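Local coordinates for tetratricopeptide repeat protein (Parabacteroides merdae ATCC 43184, PDB 4R7S) that is of unknown function but, as a tetratricopeptide repeat protein built of paired helices, probably serves as a scaffold for binding other proteins, at residues 175-187 with 199-213. Numbering follows the deposited sequence.
With EDO (1,2-ethanediol), chain G.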
ATOM      1  N   ARG A 175     -21.056  -4.391   5.786  1.00 51.28           N
ATOM      2  CA  ARG A 175     -21.007  -4.430   4.331  1.00 51.23           C
ATOM      3  C   ARG A 175     -19.676  -3.891   3.794  1.00 53.40           C
ATOM      4  O   ARG A 175     -19.542  -3.721   2.586  1.00 52.55           O
ATOM      5  CB  ARG A 175     -22.205  -3.696   3.717  1.00 52.47           C
ATOM      6  CG  ARG A 175     -23.480  -4.524   3.768  1.00 61.68           C
ATOM      7  CD  ARG A 175     -24.599  -3.889   2.963  1.00 73.08           C
ATOM      8  NE  ARG A 175     -25.427  -4.907   2.310  1.00 88.70           N
ATOM      9  CZ  ARG A 175     -25.433  -5.156   1.002  1.00105.90           C
ATOM     10  NH1 ARG A 175     -24.672  -4.442   0.177  1.00 99.90           N
ATOM     11  NH2 ARG A 175     -26.212  -6.108   0.506  1.00 90.12           N
ATOM     12  N   ASP A 176     -18.682  -3.665   4.677  1.00 48.91           N
ATOM     13  CA  ASP A 176     -17.337  -3.278   4.251  1.00 48.47           C
ATOM     14  C   ASP A 176     -16.623  -4.598   3.917  1.00 52.99           C
ATOM     15  O   ASP A 176     -15.926  -5.196   4.748  1.00 52.86           O
ATOM     16  CB  ASP A 176     -16.616  -2.440   5.333  1.00 50.18           C
ATOM     17  CG  ASP A 176     -15.196  -1.980   4.992  1.00 57.65           C
ATOM     18  OD1 ASP A 176     -14.793  -2.099   3.801  1.00 58.88           O
ATOM     19  OD2 ASP A 176     -14.496  -1.479   5.908  1.00 58.83           O
ATOM     20  N   TRP A 177     -16.857  -5.067   2.696  1.00 49.75           N
ATOM     21  CA  TRP A 177     -16.415  -6.351   2.180  1.00 49.84           C
ATOM     22  C   TRP A 177     -14.904  -6.652   2.351  1.00 52.66           C
ATOM     23  O   TRP A 177     -14.575  -7.800   2.648  1.00 54.42           O
ATOM     24  CB  TRP A 177     -16.846  -6.512   0.721  1.00 49.13           C
ATOM     25  CG  TRP A 177     -18.315  -6.238   0.494  1.00 50.50           C
ATOM     26  CD1 TRP A 177     -18.848  -5.269  -0.303  1.00 53.57           C
ATOM     27  CD2 TRP A 177     -19.429  -6.876   1.147  1.00 50.34           C
ATOM     28  NE1 TRP A 177     -20.220  -5.309  -0.246  1.00 53.22           N
ATOM     29  CE2 TRP A 177     -20.604  -6.279   0.646  1.00 54.65           C
ATOM     30  CE3 TRP A 177     -19.552  -7.941   2.055  1.00 51.64           C
ATOM     31  CZ2 TRP A 177     -21.883  -6.672   1.064  1.00 54.60           C
ATOM     32  CZ3 TRP A 177     -20.819  -8.352   2.446  1.00 53.38           C
ATOM     33  CH2 TRP A 177     -21.968  -7.720   1.954  1.00 54.38           C
ATOM     34  N   ILE A 178     -14.018  -5.661   2.261  1.00 45.35           N
ATOM     35  CA  ILE A 178     -12.568  -5.879   2.394  1.00 44.14           C
ATOM     36  C   ILE A 178     -12.177  -6.411   3.800  1.00 46.10           C
ATOM     37  O   ILE A 178     -11.080  -6.955   3.990  1.00 44.83           O
ATOM     38  CB  ILE A 178     -11.789  -4.584   2.006  1.00 47.44           C
ATOM     39  CG1 ILE A 178     -10.411  -4.891   1.423  1.00 48.32           C
ATOM     40  CG2 ILE A 178     -11.725  -3.551   3.124  1.00 48.20           C
ATOM     41  CD1 ILE A 178     -10.430  -5.658   0.049  1.00 60.39           C
ATOM     42  N   LEU A 179     -13.079  -6.253   4.770  1.00 42.56           N
ATOM     43  CA  LEU A 179     -12.869  -6.772   6.115  1.00 41.29           C
ATOM     44  C   LEU A 179     -13.025  -8.299   6.114  1.00 42.79           C
ATOM     45  O   LEU A 179     -12.314  -8.985   6.839  1.00 41.84           O
ATOM     46  CB  LEU A 179     -13.848  -6.134   7.111  1.00 40.71           C
ATOM     47  CG  LEU A 179     -13.745  -4.632   7.351  1.00 43.56           C
ATOM     48  CD1 LEU A 179     -14.910  -4.156   8.194  1.00 42.84           C
ATOM     49  CD2 LEU A 179     -12.427  -4.263   8.018  1.00 43.18           C
ATOM     50  N   TYR A 180     -13.944  -8.822   5.284  1.00 39.47           N
ATOM     51  CA  TYR A 180     -14.201 -10.259   5.156  1.00 38.79           C
ATOM     52  C   TYR A 180     -13.003 -10.955   4.518  1.00 40.98           C
ATOM     53  O   TYR A 180     -12.743 -12.114   4.818  1.00 40.03           O
ATOM     54  CB  TYR A 180     -15.467 -10.521   4.342  1.00 40.36           C
ATOM     55  CG  TYR A 180     -16.752 -10.130   5.028  1.00 42.50           C
ATOM     56  CD1 TYR A 180     -17.231  -8.826   4.961  1.00 44.85           C
ATOM     57  CD2 TYR A 180     -17.532 -11.078   5.687  1.00 43.37           C
ATOM     58  CE1 TYR A 180     -18.432  -8.458   5.572  1.00 45.40           C
ATOM     59  CE2 TYR A 180     -18.744 -10.728   6.288  1.00 44.50           C
ATOM     60  CZ  TYR A 180     -19.187  -9.413   6.234  1.00 53.04           C
ATOM     61  OH  TYR A 180     -20.372  -9.037   6.832  1.00 54.79           O
ATOM     62  N   GLU A 181     -12.260 -10.230   3.677  1.00 38.00           N
ATOM     63  CA  GLU A 181     -11.030 -10.679   3.014  1.00 37.57           C
ATOM     64  C   GLU A 181      -9.903 -10.850   4.044  1.00 39.84           C
ATOM     65  O   GLU A 181      -9.123 -11.808   3.958  1.00 40.01           O
ATOM     66  CB  GLU A 181     -10.607  -9.699   1.909  1.00 38.38           C
ATOM     67  CG  GLU A 181     -11.531  -9.717   0.693  1.00 44.04           C
ATOM     68  CD  GLU A 181     -10.911  -9.344  -0.644  1.00 59.22           C
ATOM     69  OE1 GLU A 181      -9.675  -9.133  -0.698  1.00 51.46           O
ATOM     70  OE2 GLU A 181     -11.662  -9.279  -1.646  1.00 50.39           O
ATOM     71  N   GLY A 182      -9.852  -9.939   5.007  1.00 34.71           N
ATOM     72  CA  GLY A 182      -8.884  -9.978   6.100  1.00 34.22           C
ATOM     73  C   GLY A 182      -9.204 -11.109   7.062  1.00 36.10           C
ATOM     74  O   GLY A 182      -8.327 -11.899   7.420  1.00 33.32           O
ATOM     75  N   ARG A 183     -10.489 -11.228   7.438  1.00 32.85           N
ATOM     76  CA  ARG A 183     -10.942 -12.287   8.329  1.00 33.13           C
ATOM     77  C   ARG A 183     -10.757 -13.655   7.674  1.00 35.98           C
ATOM     78  O   ARG A 183     -10.318 -14.580   8.370  1.00 36.49           O
ATOM     79  CB  ARG A 183     -12.404 -12.088   8.782  1.00 32.82           C
ATOM     80  CG  ARG A 183     -12.747 -12.998   9.949  1.00 37.26           C
ATOM     81  CD  ARG A 183     -14.061 -12.650  10.602  1.00 36.75           C
ATOM     82  NE  ARG A 183     -15.165 -12.978   9.720  1.00 26.44           N
ATOM     83  CZ  ARG A 183     -16.431 -12.716   9.995  1.00 38.08           C
ATOM     84  NH1 ARG A 183     -16.758 -12.140  11.143  1.00 26.67           N
ATOM     85  NH2 ARG A 183     -17.384 -13.044   9.135  1.00 30.99           N
ATOM     86  N   ALA A 184     -11.089 -13.794   6.357  1.00 31.41           N
ATOM     87  CA  ALA A 184     -10.905 -15.070   5.643  1.00 31.48           C
ATOM     88  C   ALA A 184      -9.428 -15.501   5.691  1.00 35.52           C
ATOM     89  O   ALA A 184      -9.143 -16.666   5.939  1.00 35.80           O
ATOM     90  CB  ALA A 184     -11.377 -14.970   4.192  1.00 32.15           C
ATOM     91  N   ASP A 185      -8.502 -14.549   5.507  1.00 32.24           N
ATOM     92  CA  ASP A 185      -7.064 -14.820   5.527  1.00 32.37           C
ATOM     93  C   ASP A 185      -6.647 -15.307   6.901  1.00 35.81           C
ATOM     94  O   ASP A 185      -5.798 -16.202   6.998  1.00 36.62           O
ATOM     95  CB  ASP A 185      -6.242 -13.584   5.105  1.00 34.50           C
ATOM     96  CG  ASP A 185      -4.784 -13.920   4.825  1.00 47.49           C
ATOM     97  OD1 ASP A 185      -4.528 -14.706   3.886  1.00 50.12           O
ATOM     98  OD2 ASP A 185      -3.904 -13.439   5.582  1.00 48.50           O
ATOM     99  N   LEU A 186      -7.249 -14.737   7.952  1.00 31.78           N
ATOM    100  CA  LEU A 186      -6.991 -15.153   9.329  1.00 32.44           C
ATOM    101  C   LEU A 186      -7.470 -16.585   9.531  1.00 37.80           C
ATOM    102  O   LEU A 186      -6.742 -17.393  10.109  1.00 38.12           O
ATOM    103  CB  LEU A 186      -7.690 -14.223  10.343  1.00 32.17           C
ATOM    104  CG  LEU A 186      -7.848 -14.792  11.756  1.00 36.19           C
ATOM    105  CD1 LEU A 186      -6.528 -14.822  12.491  1.00 36.62           C
ATOM    106  CD2 LEU A 186      -8.811 -13.988  12.519  1.00 38.97           C
ATOM    107  N   TYR A 187      -8.688 -16.900   9.040  1.00 34.17           N
ATOM    108  CA  TYR A 187      -9.244 -18.241   9.174  1.00 33.59           C
ATOM    109  C   TYR A 187      -8.382 -19.275   8.435  1.00 38.82           C
ATOM    110  O   TYR A 187      -8.129 -20.352   8.979  1.00 38.58           O
ATOM    111  CB  TYR A 187     -10.692 -18.281   8.709  1.00 33.30           C
ATOM    112  CG  TYR A 187     -11.659 -17.608   9.664  1.00 33.59           C
ATOM    113  CD1 TYR A 187     -11.490 -17.708  11.047  1.00 35.02           C
ATOM    114  CD2 TYR A 187     -12.799 -16.961   9.192  1.00 33.97           C
ATOM    115  CE1 TYR A 187     -12.406 -17.130  11.934  1.00 36.21           C
ATOM    116  CE2 TYR A 187     -13.726 -16.388  10.069  1.00 35.18           C
ATOM    117  CZ  TYR A 187     -13.518 -16.464  11.439  1.00 40.09           C
ATOM    118  OH  TYR A 187     -14.431 -15.906  12.303  1.00 36.91           O
ATOM    119  N   ASP A 199     -16.646 -16.837   4.452  1.00 35.32           N
ATOM    120  CA  ASP A 199     -16.285 -15.415   4.282  1.00 33.65           C
ATOM    121  C   ASP A 199     -15.967 -15.094   2.832  1.00 37.32           C
ATOM    122  O   ASP A 199     -16.452 -14.075   2.322  1.00 37.89           O
ATOM    123  CB  ASP A 199     -15.102 -15.023   5.169  1.00 34.14           C
ATOM    124  CG  ASP A 199     -15.466 -14.568   6.578  1.00 43.27           C
ATOM    125  OD1 ASP A 199     -16.674 -14.441   6.877  1.00 47.40           O
ATOM    126  OD2 ASP A 199     -14.552 -14.316   7.364  1.00 48.19           O
ATOM    127  N   ILE A 200     -15.187 -15.974   2.156  1.00 32.64           N
ATOM    128  CA  ILE A 200     -14.811 -15.808   0.751  1.00 32.69           C
ATOM    129  C   ILE A 200     -16.070 -15.786  -0.148  1.00 39.87           C
ATOM    130  O   ILE A 200     -16.196 -14.921  -1.013  1.00 40.60           O
ATOM    131  CB  ILE A 200     -13.801 -16.896   0.345  1.00 35.61           C
ATOM    132  CG1 ILE A 200     -12.425 -16.608   1.003  1.00 35.36           C
ATOM    133  CG2 ILE A 200     -13.660 -17.023  -1.198  1.00 36.51           C
ATOM    134  CD1 ILE A 200     -11.373 -17.721   0.851  1.00 38.70           C
ATOM    135  N   GLU A 201     -17.014 -16.688   0.111  1.00 38.70           N
ATOM    136  CA  GLU A 201     -18.283 -16.827  -0.606  1.00 39.53           C
ATOM    137  C   GLU A 201     -19.110 -15.548  -0.498  1.00 45.97           C
ATOM    138  O   GLU A 201     -19.806 -15.187  -1.449  1.00 45.61           O
ATOM    139  CB  GLU A 201     -19.073 -18.025  -0.034  1.00 40.89           C
ATOM    140  CG  GLU A 201     -20.390 -18.350  -0.738  1.00 54.96           C
ATOM    141  CD  GLU A 201     -20.319 -18.681  -2.221  1.00 72.42           C
ATOM    142  OE1 GLU A 201     -19.348 -19.347  -2.654  1.00 76.18           O
ATOM    143  OE2 GLU A 201     -21.255 -18.281  -2.951  1.00 54.91           O
ATOM    144  N   LYS A 202     -19.036 -14.876   0.663  1.00 43.68           N
ATOM    145  CA  LYS A 202     -19.776 -13.650   0.918  1.00 43.75           C
ATOM    146  C   LYS A 202     -19.284 -12.535  -0.007  1.00 45.53           C
ATOM    147  O   LYS A 202     -20.098 -11.843  -0.600  1.00 45.75           O
ATOM    148  CB  LYS A 202     -19.681 -13.244   2.410  1.00 46.57           C
ATOM    149  CG  LYS A 202     -20.642 -12.119   2.789  1.00 58.35           C
ATOM    150  CD  LYS A 202     -21.366 -12.378   4.103  1.00 70.80           C
ATOM    151  CE  LYS A 202     -22.466 -11.361   4.352  1.00 83.42           C
ATOM    152  NZ  LYS A 202     -23.625 -11.511   3.416  1.00 89.83           N
ATOM    153  N   VAL A 203     -17.969 -12.391  -0.152  1.00 41.00           N
ATOM    154  CA  VAL A 203     -17.341 -11.360  -0.972  1.00 39.97           C
ATOM    155  C   VAL A 203     -17.641 -11.616  -2.453  1.00 48.19           C
ATOM    156  O   VAL A 203     -17.964 -10.686  -3.195  1.00 48.77           O
ATOM    157  CB  VAL A 203     -15.819 -11.298  -0.720  1.00 41.76           C
ATOM    158  CG1 VAL A 203     -15.191 -10.102  -1.441  1.00 41.95           C
ATOM    159  CG2 VAL A 203     -15.522 -11.242   0.766  1.00 40.92           C
ATOM    160  N   PHE A 204     -17.518 -12.882  -2.875  1.00 45.42           N
ATOM    161  CA  PHE A 204     -17.756 -13.281  -4.250  1.00 45.21           C
ATOM    162  C   PHE A 204     -19.195 -13.046  -4.634  1.00 49.99           C
ATOM    163  O   PHE A 204     -19.433 -12.617  -5.754  1.00 51.37           O
ATOM    164  CB  PHE A 204     -17.376 -14.751  -4.472  1.00 46.74           C
ATOM    165  CG  PHE A 204     -15.957 -14.964  -4.951  1.00 48.11           C
ATOM    166  CD1 PHE A 204     -14.914 -15.102  -4.045  1.00 50.08           C
ATOM    167  CD2 PHE A 204     -15.670 -15.060  -6.309  1.00 50.84           C
ATOM    168  CE1 PHE A 204     -13.602 -15.289  -4.488  1.00 50.50           C
ATOM    169  CE2 PHE A 204     -14.360 -15.260  -6.749  1.00 53.38           C
ATOM    170  CZ  PHE A 204     -13.333 -15.369  -5.835  1.00 50.93           C
ATOM    171  N   THR A 205     -20.146 -13.256  -3.703  1.00 46.33           N
ATOM    172  CA  THR A 205     -21.577 -13.094  -3.978  1.00 46.69           C
ATOM    173  C   THR A 205     -22.007 -11.612  -4.021  1.00 51.54           C
ATOM    174  O   THR A 205     -22.831 -11.243  -4.866  1.00 51.83           O
ATOM    175  CB  THR A 205     -22.401 -13.884  -2.935  1.00 52.45           C
ATOM    176  OG1 THR A 205     -21.868 -15.212  -2.833  1.00 53.27           O
ATOM    177  CG2 THR A 205     -23.905 -13.965  -3.276  1.00 45.54           C
ATOM    178  N   GLU A 206     -21.451 -10.784  -3.131  1.00 47.75           N
ATOM    179  CA  GLU A 206     -21.858  -9.398  -2.931  1.00 47.98           C
ATOM    180  C   GLU A 206     -20.950  -8.321  -3.511  1.00 50.23           C
ATOM    181  O   GLU A 206     -21.350  -7.156  -3.518  1.00 49.95           O
ATOM    182  CB  GLU A 206     -21.956  -9.132  -1.420  1.00 49.36           C
ATOM    183  CG  GLU A 206     -22.930 -10.031  -0.674  1.00 61.30           C
ATOM    184  CD  GLU A 206     -24.392  -9.638  -0.684  1.00 87.92           C
ATOM    185  OE1 GLU A 206     -24.748  -8.593  -1.280  1.00 89.17           O
ATOM    186  OE2 GLU A 206     -25.188 -10.393  -0.083  1.00 89.01           O
ATOM    187  N   SER A 207     -19.733  -8.666  -3.933  1.00 45.79           N
ATOM    188  CA  SER A 207     -18.772  -7.659  -4.375  1.00 45.27           C
ATOM    189  C   SER A 207     -17.858  -8.210  -5.517  1.00 51.42           C
ATOM    190  O   SER A 207     -18.217  -9.170  -6.201  1.00 50.97           O
ATOM    191  CB  SER A 207     -17.961  -7.207  -3.152  1.00 47.37           C
ATOM    192  OG  SER A 207     -16.863  -6.345  -3.399  1.00 54.98           O
ATOM    193  N   GLU A 208     -16.713  -7.542  -5.751  1.00 50.82           N
ATOM    194  CA  GLU A 208     -15.704  -7.882  -6.748  1.00 51.55           C
ATOM    195  C   GLU A 208     -14.399  -8.205  -5.973  1.00 56.16           C
ATOM    196  O   GLU A 208     -13.762  -7.300  -5.425  1.00 56.00           O
ATOM    197  CB  GLU A 208     -15.536  -6.746  -7.783  1.00 53.11           C
ATOM    198  N   PRO A 209     -14.058  -9.509  -5.819  1.00 52.31           N
ATOM    199  CA  PRO A 209     -12.864  -9.867  -5.033  1.00 52.20           C
ATOM    200  C   PRO A 209     -11.539  -9.338  -5.603  1.00 55.85           C
ATOM    201  O   PRO A 209     -11.414  -9.066  -6.804  1.00 55.79           O
ATOM    202  CB  PRO A 209     -12.870 -11.407  -5.064  1.00 53.78           C
ATOM    203  CG  PRO A 209     -14.249 -11.789  -5.459  1.00 57.66           C
ATOM    204  CD  PRO A 209     -14.717 -10.715  -6.368  1.00 53.20           C
ATOM    205  N   THR A 210     -10.542  -9.214  -4.715  1.00 51.12           N
ATOM    206  CA  THR A 210      -9.190  -8.825  -5.093  1.00 50.43           C
ATOM    207  C   THR A 210      -8.469 -10.069  -5.607  1.00 51.95           C
ATOM    208  O   THR A 210      -8.945 -11.193  -5.389  1.00 51.08           O
ATOM    209  CB  THR A 210      -8.428  -8.169  -3.910  1.00 58.13           C
ATOM    210  OG1 THR A 210      -8.089  -9.159  -2.925  1.00 62.40           O
ATOM    211  CG2 THR A 210      -9.188  -6.998  -3.287  1.00 51.93           C
ATOM    212  N   ALA A 211      -7.306  -9.867  -6.249  1.00 47.14           N
ATOM    213  CA  ALA A 211      -6.443 -10.935  -6.744  1.00 46.95           C
ATOM    214  C   ALA A 211      -6.031 -11.850  -5.580  1.00 49.61           C
ATOM    215  O   ALA A 211      -6.021 -13.080  -5.719  1.00 49.25           O
ATOM    216  CB  ALA A 211      -5.212 -10.327  -7.400  1.00 48.10           C
ATOM    217  N   ASN A 212      -5.756 -11.226  -4.401  1.00 43.99           N
ATOM    218  CA  ASN A 212      -5.372 -11.882  -3.153  1.00 42.27           C
ATOM    219  C   ASN A 212      -6.413 -12.901  -2.722  1.00 45.95           C
ATOM    220  O   ASN A 212      -6.050 -13.991  -2.270  1.00 45.70           O
ATOM    221  CB  ASN A 212      -5.174 -10.834  -2.060  1.00 41.07           C
ATOM    222  CG  ASN A 212      -3.805 -10.204  -2.044  1.00 57.93           C
ATOM    223  OD1 ASN A 212      -2.976 -10.400  -2.925  1.00 57.86           O
ATOM    224  ND2 ASN A 212      -3.529  -9.432  -1.027  1.00 53.23           N
ATOM    225  N   LEU A 213      -7.709 -12.564  -2.905  1.00 42.09           N
ATOM    226  CA  LEU A 213      -8.797 -13.444  -2.539  1.00 41.25           C
ATOM    227  C   LEU A 213      -8.896 -14.611  -3.520  1.00 44.90           C
ATOM    228  O   LEU A 213      -9.285 -15.709  -3.101  1.00 44.28           O
ATOM    229  CB  LEU A 213     -10.135 -12.696  -2.403  1.00 40.85           C
ATOM    230  CG  LEU A 213     -11.151 -13.411  -1.504  1.00 44.26           C
ATOM    231  CD1 LEU A 213     -10.711 -13.399  -0.029  1.00 43.54           C
ATOM    232  CD2 LEU A 213     -12.566 -12.896  -1.725  1.00 44.91           C
TER
HETATM  233  C1  EDO G 305     -24.613 -19.828  -0.685  1.00 46.37           C
HETATM  234  O1  EDO G 305     -24.354 -19.019   0.466  1.00 46.14           O
HETATM  235  C2  EDO G 305     -24.763 -18.969  -1.949  1.00 45.45           C
HETATM  236  O2  EDO G 305     -23.712 -18.020  -2.079  1.00 43.39           O
HETATM  237  O   HOH W   1     -23.962  -5.684  -2.680  1.00 51.68           O
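Glu181 reaches from helix 178-189 to Thr210 and Leu213 at the start of helix 211-223: its CB and CG lie along Leu213 and its carboxylate meets Thr210. CG comes within 3.8 Å of Leu213 CD1. CG stands anti to the carbonyl carbon (chi1 -70°) and the chain stays extended beyond it, which carries the carboxylate as far as Thr210. There OE1 accepts from Thr210 OG1 at 2.7 Å, while OE2 takes the backbone Thr210 N at 3.3 Å, both oxygens using their syn lone pairs. OE2 also rests against Val203 CG1. Thr210 is the N-cap of helix 211-223, its OG1 making a weak capping bond to Leu213 N, so one glutamate grips the cap residue by side chain and backbone. With no carboxylate, an alanine here would probably leave the hydroxyl and backbone N of Thr210 without these acceptors, the hydroxyl freer to turn.

Helices 178-189 and 193-206 run nearly antiparallel, their segment axes 8.8 Å apart and crossing at -154°, an antiparallel helix packing of the kind from which tetratricopeptide repeat proteins are built, with helix 211-223 packed next to it. Between these helices Asp199 enters as a knob among Tyr180, Arg183, Ala184 and Tyr187. Arg183, bent at chi3 (70°), meets it side-on: NE donates to OD2 at 2.8 Å and NH2 to OD1 at 2.7 Å, both nearly straight and in the guanidinium plane. Asn167 accepts from Arg183 NH1, tying the pair to helix 159-172.

Near the other end, Glu206 CB sits over one face of the Trp177 indole, 3.7 Å from the six-membered ring centroid, a CH-pi contact; Arg175 O lies over the opposite face, toward its rim. Beyond the ring, Arg175 NH2 reaches Glu206 OE1 at 3.4 Å in a salt bridge, guanidinium and carboxylate planes almost perpendicular, and a water also links the two residues.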